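Local structure of putative citrate lyase, alfa subunit (Streptococcus mutans, 2HJ0) at residues A[52-55]-A[56-59]; A[71-74]-A[75-79]; A[105-108]-A[109-112]. The protein is a putative citrate lyase alpha subunit of the CitF family, with an alpha/beta fold built on two largely parallel mixed sheets. All coordinates share one frame; numbering follows the deposited sequence.

In the fold
The three contacts follow one another along the chain and gather around the helix 79-89, beside the sheet that contains strands 66-69, 95-99 and 118-123. Contact 1 lies within helix 52-58, which packs against helix 79-89. Contact 2 is the loop from strand 66-69 into helix 79-89, and contact 3 leads into helix 109-114, between strands 95-99 and 118-123. The centre of contact 1 is about 21 Å from those of the other two, and it touches neither. Contacts 2 and 3, with centres about 13 Å apart, meet directly: E75 OE1 reaches V105 N at 2.9 Å and D77 OD2 reaches H106 NE2 at 3.0 Å, joining two successive loops of the sheet.

Contact 1 of 3, residues A[52-55]-A[56-59]; sequences IHEA and IEKT
I52 and I56 touch one turn apart on the short alpha-helix 52-58, where backbone hydrogen bonds run from residue i+4 back to residue i. The first of these joins I56 N to I52 O at 3.0 Å. Beside it the two isoleucines slant across one another, CG2 of I52 meeting CD1 of I56 at 3.6 Å. Both belong to the buried side of the helix: I52 also packs on M82 of helix 79-89 and on V229 of strand 227-230, and I56 on I87 and M90.

At H53 the carbonyl oxygen accepts from E57 N at 2.9 Å. The imidazole of H53 turns to helix 79-89 instead, where its ND1 is hydrogen-bonded to E86 OE1, so the two helices are joined by a polar link as well as by apolar packing.

E54 continues the helical series through its carbonyl oxygen, which accepts from K58 N at 2.7 Å. Its own chain is fully extended, with CG opposite the backbone N (chi1 -172°), and runs side by side with that of K58, both pointing the same way. CG of E54 and CG of K58 are 4.0 Å apart, and E54 OE1 approaches CD of K58 to 3.7 Å. K58 then bends at chi3 (57°), leaving its NZ 5.2 Å from E54 OE1: opposite charges near each other but not in contact. The other carboxylate oxygen of E54, OE2, is hydrogen-bonded to S50 OG just before the helix.

A55 presents its methyl group to L49 of strand 48-49. One turn on, T59 directs its OG1 to a weak hydrogen bond with OE1 of Q202.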
loop_
_atom_site.group_PDB
_atom_site.type_symbol
_atom_site.label_atom_id
_atom_site.label_comp_id
_atom_site.label_asym_id
_atom_site.label_seq_id
_atom_site.Cartn_x
_atom_site.Cartn_y
_atom_site.Cartn_z
ATOM N N ILE A 52 11.822 23.070 -7.740
ATOM C CA ILE A 52 10.945 23.073 -6.581
ATOM C C ILE A 52 9.960 24.212 -6.773
ATOM O O ILE A 52 8.807 24.105 -6.373
ATOM C CB ILE A 52 11.728 23.287 -5.263
ATOM C CG1 ILE A 52 12.028 21.934 -4.613
ATOM C CG2 ILE A 52 10.939 24.147 -4.301
ATOM C CD1 ILE A 52 13.075 21.148 -5.314
ATOM N N HIS A 53 10.413 25.298 -7.398
ATOM C CA HIS A 53 9.556 26.462 -7.634
ATOM C C HIS A 53 8.275 26.060 -8.370
ATOM O O HIS A 53 7.176 26.269 -7.855
ATOM C CB HIS A 53 10.306 27.539 -8.443
ATOM C CG HIS A 53 9.577 28.849 -8.527
ATOM N ND1 HIS A 53 9.868 29.916 -7.704
ATOM C CD2 HIS A 53 8.520 29.237 -9.282
ATOM C CE1 HIS A 53 9.021 30.901 -7.946
ATOM N NE2 HIS A 53 8.192 30.514 -8.898
ATOM N N GLU A 54 8.420 25.487 -9.568
ATOM C CA GLU A 54 7.270 25.063 -10.369
ATOM C C GLU A 54 6.409 24.056 -9.607
ATOM O O GLU A 54 5.196 23.972 -9.801
ATOM C CB GLU A 54 7.735 24.441 -11.686
ATOM C CG GLU A 54 6.620 24.149 -12.673
ATOM C CD GLU A 54 7.113 23.428 -13.925
ATOM O OE1 GLU A 54 6.300 23.226 -14.853
ATOM O OE2 GLU A 54 8.309 23.055 -13.989
ATOM N N ALA A 55 7.039 23.285 -8.736
ATOM C CA ALA A 55 6.297 22.317 -7.966
ATOM C C ALA A 55 5.333 23.067 -7.064
ATOM O O ALA A 55 4.149 22.751 -7.017
ATOM C CB ALA A 55 7.248 21.468 -7.126
ATOM N N ILE A 56 5.847 24.065 -6.345
ATOM C CA ILE A 56 5.030 24.860 -5.423
ATOM C C ILE A 56 3.925 25.544 -6.207
ATOM O O ILE A 56 2.783 25.662 -5.757
ATOM C CB ILE A 56 5.884 25.932 -4.707
ATOM C CG1 ILE A 56 7.050 25.253 -3.982
ATOM C CG2 ILE A 56 5.030 26.702 -3.716
ATOM C CD1 ILE A 56 8.075 26.192 -3.405
ATOM N N GLU A 57 4.288 25.968 -7.406
ATOM C CA GLU A 57 3.378 26.659 -8.290
ATOM C C GLU A 57 2.261 25.738 -8.766
ATOM O O GLU A 57 1.094 25.912 -8.405
ATOM C CB GLU A 57 4.158 27.195 -9.482
ATOM C CG GLU A 57 3.400 28.173 -10.341
ATOM C CD GLU A 57 4.057 28.354 -11.691
ATOM O OE1 GLU A 57 3.855 27.485 -12.582
ATOM O OE2 GLU A 57 4.795 29.354 -11.848
ATOM N N LYS A 58 2.612 24.744 -9.566
ATOM C CA LYS A 58 1.602 23.836 -10.081
ATOM C C LYS A 58 0.845 23.075 -9.006
ATOM O O LYS A 58 -0.108 22.359 -9.306
ATOM C CB LYS A 58 2.226 22.850 -11.075
ATOM C CG LYS A 58 2.653 23.509 -12.388
ATOM C CD LYS A 58 2.886 22.494 -13.505
ATOM C CE LYS A 58 1.621 21.639 -13.762
ATOM N NZ LYS A 58 1.789 20.579 -14.816
ATOM N N THR A 59 1.251 23.242 -7.756
ATOM C CA THR A 59 0.601 22.531 -6.677
ATOM C C THR A 59 -0.493 23.405 -6.069
ATOM O O THR A 59 -1.330 22.933 -5.298
ATOM C CB THR A 59 1.645 22.115 -5.652
ATOM O OG1 THR A 59 1.200 20.943 -4.979
ATOM C CG2 THR A 59 1.890 23.207 -4.659
#

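Contact 2 of 3, residues A[71-74]-A[75-79]; sequences HHFR and EGDYV
With the phenyl CG of F73 beside its own backbone N (chi1 -72°) and the carboxylate carbon of D77 opposite its N (chi1 177°), the two side chains cross at about a right angle, yet the planes of ring and carboxylate are inclined by only 21°. F73 CB and D77 CB are 4.0 Å apart. D77 OD1 approaches CD1 of the F73 ring obliquely at 4.2 Å. A water bridges the pair, accepting from F73 N at 3.1 Å and donating weakly to D77 OD1.

The backbone forms two consecutive turns. A type I beta turn from H71 to R74 is closed by the bond from R74 N to H71 O, and the chain then enters a short 3-10 segment. Here G76 N reaches F73 O at 2.8 Å, while D77 N meets R74 O at 3.0 Å. R74 takes a positive phi where the two turns join; its side chain leads away from the turn, to about 3 Å from a bound citric acid molecule that is probably from the crystallisation liquor but may mark a pocket.

D77 stands just before Y78, the N-cap residue of the next helix. Its OD2 is hydrogen-bonded to M80 N, and its OD1 weakly to V79 N, so the carboxylate receives backbone N-H groups of the first turn. The loop thereby carries the chain from strand 66-69 into helix 79-89, part of a beta-alpha-beta crossover to the parallel strand 95-99.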
loop_
_atom_site.group_PDB
_atom_site.type_symbol
_atom_site.label_atom_id
_atom_site.label_comp_id
_atom_site.label_asym_id
_atom_site.label_seq_id
_atom_site.Cartn_x
_atom_site.Cartn_y
_atom_site.Cartn_z
ATOM N N HIS A 71 11.821 12.712 7.898
ATOM C CA HIS A 71 13.186 12.891 8.398
ATOM C C HIS A 71 14.116 11.684 8.225
ATOM O O HIS A 71 15.051 11.485 9.023
ATOM C CB HIS A 71 13.155 13.282 9.882
ATOM C CG HIS A 71 12.650 12.202 10.784
ATOM N ND1 HIS A 71 11.338 11.785 10.784
ATOM C CD2 HIS A 71 13.290 11.423 11.688
ATOM C CE1 HIS A 71 11.190 10.795 11.645
ATOM N NE2 HIS A 71 12.361 10.553 12.206
ATOM N N HIS A 72 13.897 10.890 7.182
ATOM C CA HIS A 72 14.748 9.716 6.993
ATOM C C HIS A 72 16.197 10.047 6.665
ATOM O O HIS A 72 17.081 9.214 6.846
ATOM C CB HIS A 72 14.156 8.789 5.932
ATOM C CG HIS A 72 13.062 7.913 6.446
ATOM N ND1 HIS A 72 11.760 8.010 6.006
ATOM C CD2 HIS A 72 13.079 6.907 7.351
ATOM C CE1 HIS A 72 11.021 7.100 6.615
ATOM N NE2 HIS A 72 11.797 6.414 7.434
ATOM N N PHE A 73 16.444 11.263 6.199
ATOM C CA PHE A 73 17.810 11.685 5.874
ATOM C C PHE A 73 18.481 12.333 7.090
ATOM O O PHE A 73 19.665 12.703 7.059
ATOM C CB PHE A 73 17.810 12.675 4.710
ATOM C CG PHE A 73 17.487 12.045 3.401
ATOM C CD1 PHE A 73 16.398 12.472 2.656
ATOM C CD2 PHE A 73 18.271 11.005 2.916
ATOM C CE1 PHE A 73 16.095 11.875 1.448
ATOM C CE2 PHE A 73 17.981 10.394 1.706
ATOM C CZ PHE A 73 16.893 10.827 0.968
ATOM N N ARG A 74 17.702 12.470 8.157
ATOM C CA ARG A 74 18.173 13.060 9.390
ATOM C C ARG A 74 18.963 14.340 9.196
ATOM O O ARG A 74 18.519 15.223 8.471
ATOM C CB ARG A 74 18.983 12.033 10.154
ATOM C CG ARG A 74 18.137 10.848 10.495
ATOM C CD ARG A 74 18.695 10.116 11.670
ATOM N NE ARG A 74 19.488 8.988 11.227
ATOM C CZ ARG A 74 20.214 8.236 12.035
ATOM N NH1 ARG A 74 20.914 7.216 11.535
ATOM N NH2 ARG A 74 20.235 8.519 13.334
ATOM N N GLU A 75 20.128 14.445 9.835
ATOM C CA GLU A 75 20.954 15.654 9.743
ATOM C C GLU A 75 21.495 15.925 8.356
ATOM O O GLU A 75 22.124 16.956 8.121
ATOM C CB GLU A 75 22.122 15.589 10.721
ATOM C CG GLU A 75 21.722 15.546 12.194
ATOM C CD GLU A 75 20.985 16.807 12.670
ATOM O OE1 GLU A 75 21.129 17.880 12.038
ATOM O OE2 GLU A 75 20.276 16.707 13.695
ATOM N N GLY A 76 21.260 14.995 7.442
ATOM C CA GLY A 76 21.736 15.183 6.091
ATOM C C GLY A 76 20.638 15.686 5.179
ATOM O O GLY A 76 20.870 15.852 3.982
ATOM N N ASP A 77 19.451 15.956 5.725
ATOM C CA ASP A 77 18.338 16.418 4.886
ATOM C C ASP A 77 18.535 17.757 4.187
ATOM O O ASP A 77 19.078 18.699 4.759
ATOM C CB ASP A 77 17.026 16.507 5.668
ATOM C CG ASP A 77 15.902 17.058 4.817
ATOM O OD1 ASP A 77 15.444 16.337 3.912
ATOM O OD2 ASP A 77 15.496 18.226 5.019
ATOM N N TYR A 78 18.065 17.835 2.946
ATOM C CA TYR A 78 18.152 19.056 2.160
ATOM C C TYR A 78 16.772 19.504 1.691
ATOM O O TYR A 78 16.561 20.682 1.436
ATOM C CB TYR A 78 19.027 18.842 0.933
ATOM C CG TYR A 78 20.514 18.765 1.189
ATOM C CD1 TYR A 78 21.382 18.404 0.163
ATOM C CD2 TYR A 78 21.060 19.053 2.439
ATOM C CE1 TYR A 78 22.752 18.323 0.362
ATOM C CE2 TYR A 78 22.447 18.976 2.650
ATOM C CZ TYR A 78 23.285 18.604 1.596
ATOM O OH TYR A 78 24.648 18.485 1.766
ATOM N N VAL A 79 15.844 18.554 1.574
ATOM C CA VAL A 79 14.487 18.820 1.107
ATOM C C VAL A 79 13.724 19.849 1.922
ATOM O O VAL A 79 13.161 20.766 1.350
ATOM C CB VAL A 79 13.669 17.518 1.054
ATOM C CG1 VAL A 79 12.272 17.786 0.527
ATOM C CG2 VAL A 79 14.382 16.505 0.184
HETATM O O HOH W 1 14.799 13.856 5.878
#

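Contact 3 of 3, residues A[105-108]-A[109-112]; sequences VHEP and LIDH
E107 and I110 meet at an angle through their aliphatic parts, CG of the glutamate lying 4.0 Å from CD1 of the isoleucine. The glutamate chain is extended, its CG set opposite the backbone N (chi1 -165°). In I110, CG1 is turned beside its own N (chi1 -56°), and this brings CG1 to 3.3 Å from E107 O. The same oxygen accepts from I110 N at 2.8 Å. Beyond this pair, E107 reaches K129 and I110 reaches A133, both on helix 127-135.

I110 lies in the first turn of helix 109-114, just after the loop that carries E107; the helix connects the parallel neighbours 95-99 and 118-123 in a beta-alpha-beta crossover. A type I beta turn from H106 to L109 leads into it; L109 N is placed 3.0 Å from H106 O, in a hydrogen bond whose donor position is less certain. The imidazole of H106 leads away from the helix: one face carries CG1 of V105 toward its rim, and its ND1 is hydrogen-bonded to A103 N. The side chain of L109 packs on V118 of strand 118-123 and V130 of helix 127-135.

P108 packs on N81 of helix 79-89. Its carbonyl oxygen lies obliquely to the ring of H112, near CD2, while the imidazole also leans on A88 of that same helix.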
loop_
_atom_site.group_PDB
_atom_site.type_symbol
_atom_site.label_atom_id
_atom_site.label_comp_id
_atom_site.label_asym_id
_atom_site.label_seq_id
_atom_site.Cartn_x
_atom_site.Cartn_y
_atom_site.Cartn_z
ATOM N N VAL A 105 19.983 20.446 11.304
ATOM C CA VAL A 105 20.311 21.038 10.020
ATOM C C VAL A 105 19.135 21.876 9.552
ATOM O O VAL A 105 19.255 22.657 8.608
ATOM C CB VAL A 105 20.616 19.943 8.978
ATOM C CG1 VAL A 105 19.350 19.134 8.682
ATOM C CG2 VAL A 105 21.168 20.569 7.713
ATOM N N HIS A 106 17.998 21.702 10.220
ATOM C CA HIS A 106 16.795 22.444 9.885
ATOM C C HIS A 106 16.775 23.827 10.539
ATOM O O HIS A 106 15.718 24.424 10.694
ATOM C CB HIS A 106 15.556 21.643 10.307
ATOM C CG HIS A 106 15.325 20.411 9.485
ATOM N ND1 HIS A 106 14.877 19.225 10.029
ATOM C CD2 HIS A 106 15.469 20.189 8.157
ATOM C CE1 HIS A 106 14.758 18.324 9.069
ATOM N NE2 HIS A 106 15.112 18.882 7.925
ATOM N N GLU A 107 17.946 24.335 10.909
ATOM C CA GLU A 107 18.049 25.647 11.553
ATOM C C GLU A 107 17.352 26.772 10.787
ATOM O O GLU A 107 16.712 27.637 11.389
ATOM C CB GLU A 107 19.511 26.018 11.760
ATOM C CG GLU A 107 19.736 27.174 12.718
ATOM C CD GLU A 107 21.147 27.733 12.612
ATOM O OE1 GLU A 107 21.464 28.330 11.551
ATOM O OE2 GLU A 107 21.946 27.569 13.573
ATOM N N PRO A 108 17.472 26.786 9.450
ATOM C CA PRO A 108 16.830 27.828 8.644
ATOM C C PRO A 108 15.369 28.070 9.011
ATOM O O PRO A 108 14.830 29.145 8.778
ATOM C CB PRO A 108 16.989 27.292 7.230
ATOM C CG PRO A 108 18.320 26.633 7.296
ATOM C CD PRO A 108 18.223 25.860 8.584
ATOM N N LEU A 109 14.736 27.054 9.589
ATOM C CA LEU A 109 13.344 27.140 10.001
ATOM C C LEU A 109 13.131 28.324 10.936
ATOM O O LEU A 109 12.132 29.032 10.824
ATOM C CB LEU A 109 12.932 25.869 10.732
ATOM C CG LEU A 109 11.541 25.301 10.511
ATOM C CD1 LEU A 109 11.198 24.431 11.731
ATOM C CD2 LEU A 109 10.496 26.387 10.342
ATOM N N ILE A 110 14.067 28.541 11.856
ATOM C CA ILE A 110 13.926 29.628 12.816
ATOM C C ILE A 110 13.534 30.958 12.168
ATOM O O ILE A 110 12.537 31.570 12.561
ATOM C CB ILE A 110 15.203 29.792 13.656
ATOM C CG1 ILE A 110 15.533 28.468 14.350
ATOM C CG2 ILE A 110 14.996 30.869 14.708
ATOM C CD1 ILE A 110 16.820 28.490 15.115
ATOM N N ASP A 111 14.288 31.401 11.167
ATOM C CA ASP A 111 13.951 32.653 10.498
ATOM C C ASP A 111 12.573 32.615 9.852
ATOM O O ASP A 111 11.845 33.608 9.885
ATOM C CB ASP A 111 14.980 33.015 9.427
ATOM C CG ASP A 111 16.239 33.630 10.008
ATOM O OD1 ASP A 111 16.140 34.387 10.996
ATOM O OD2 ASP A 111 17.331 33.372 9.466
ATOM N N HIS A 112 12.205 31.485 9.254
ATOM C CA HIS A 112 10.892 31.380 8.610
ATOM C C HIS A 112 9.770 31.552 9.628
ATOM O O HIS A 112 8.651 31.937 9.283
ATOM C CB HIS A 112 10.732 30.024 7.911
ATOM C CG HIS A 112 11.699 29.797 6.794
ATOM N ND1 HIS A 112 11.761 30.614 5.686
ATOM C CD2 HIS A 112 12.644 28.843 6.614
ATOM C CE1 HIS A 112 12.705 30.175 4.873
ATOM N NE2 HIS A 112 13.256 29.100 5.412
#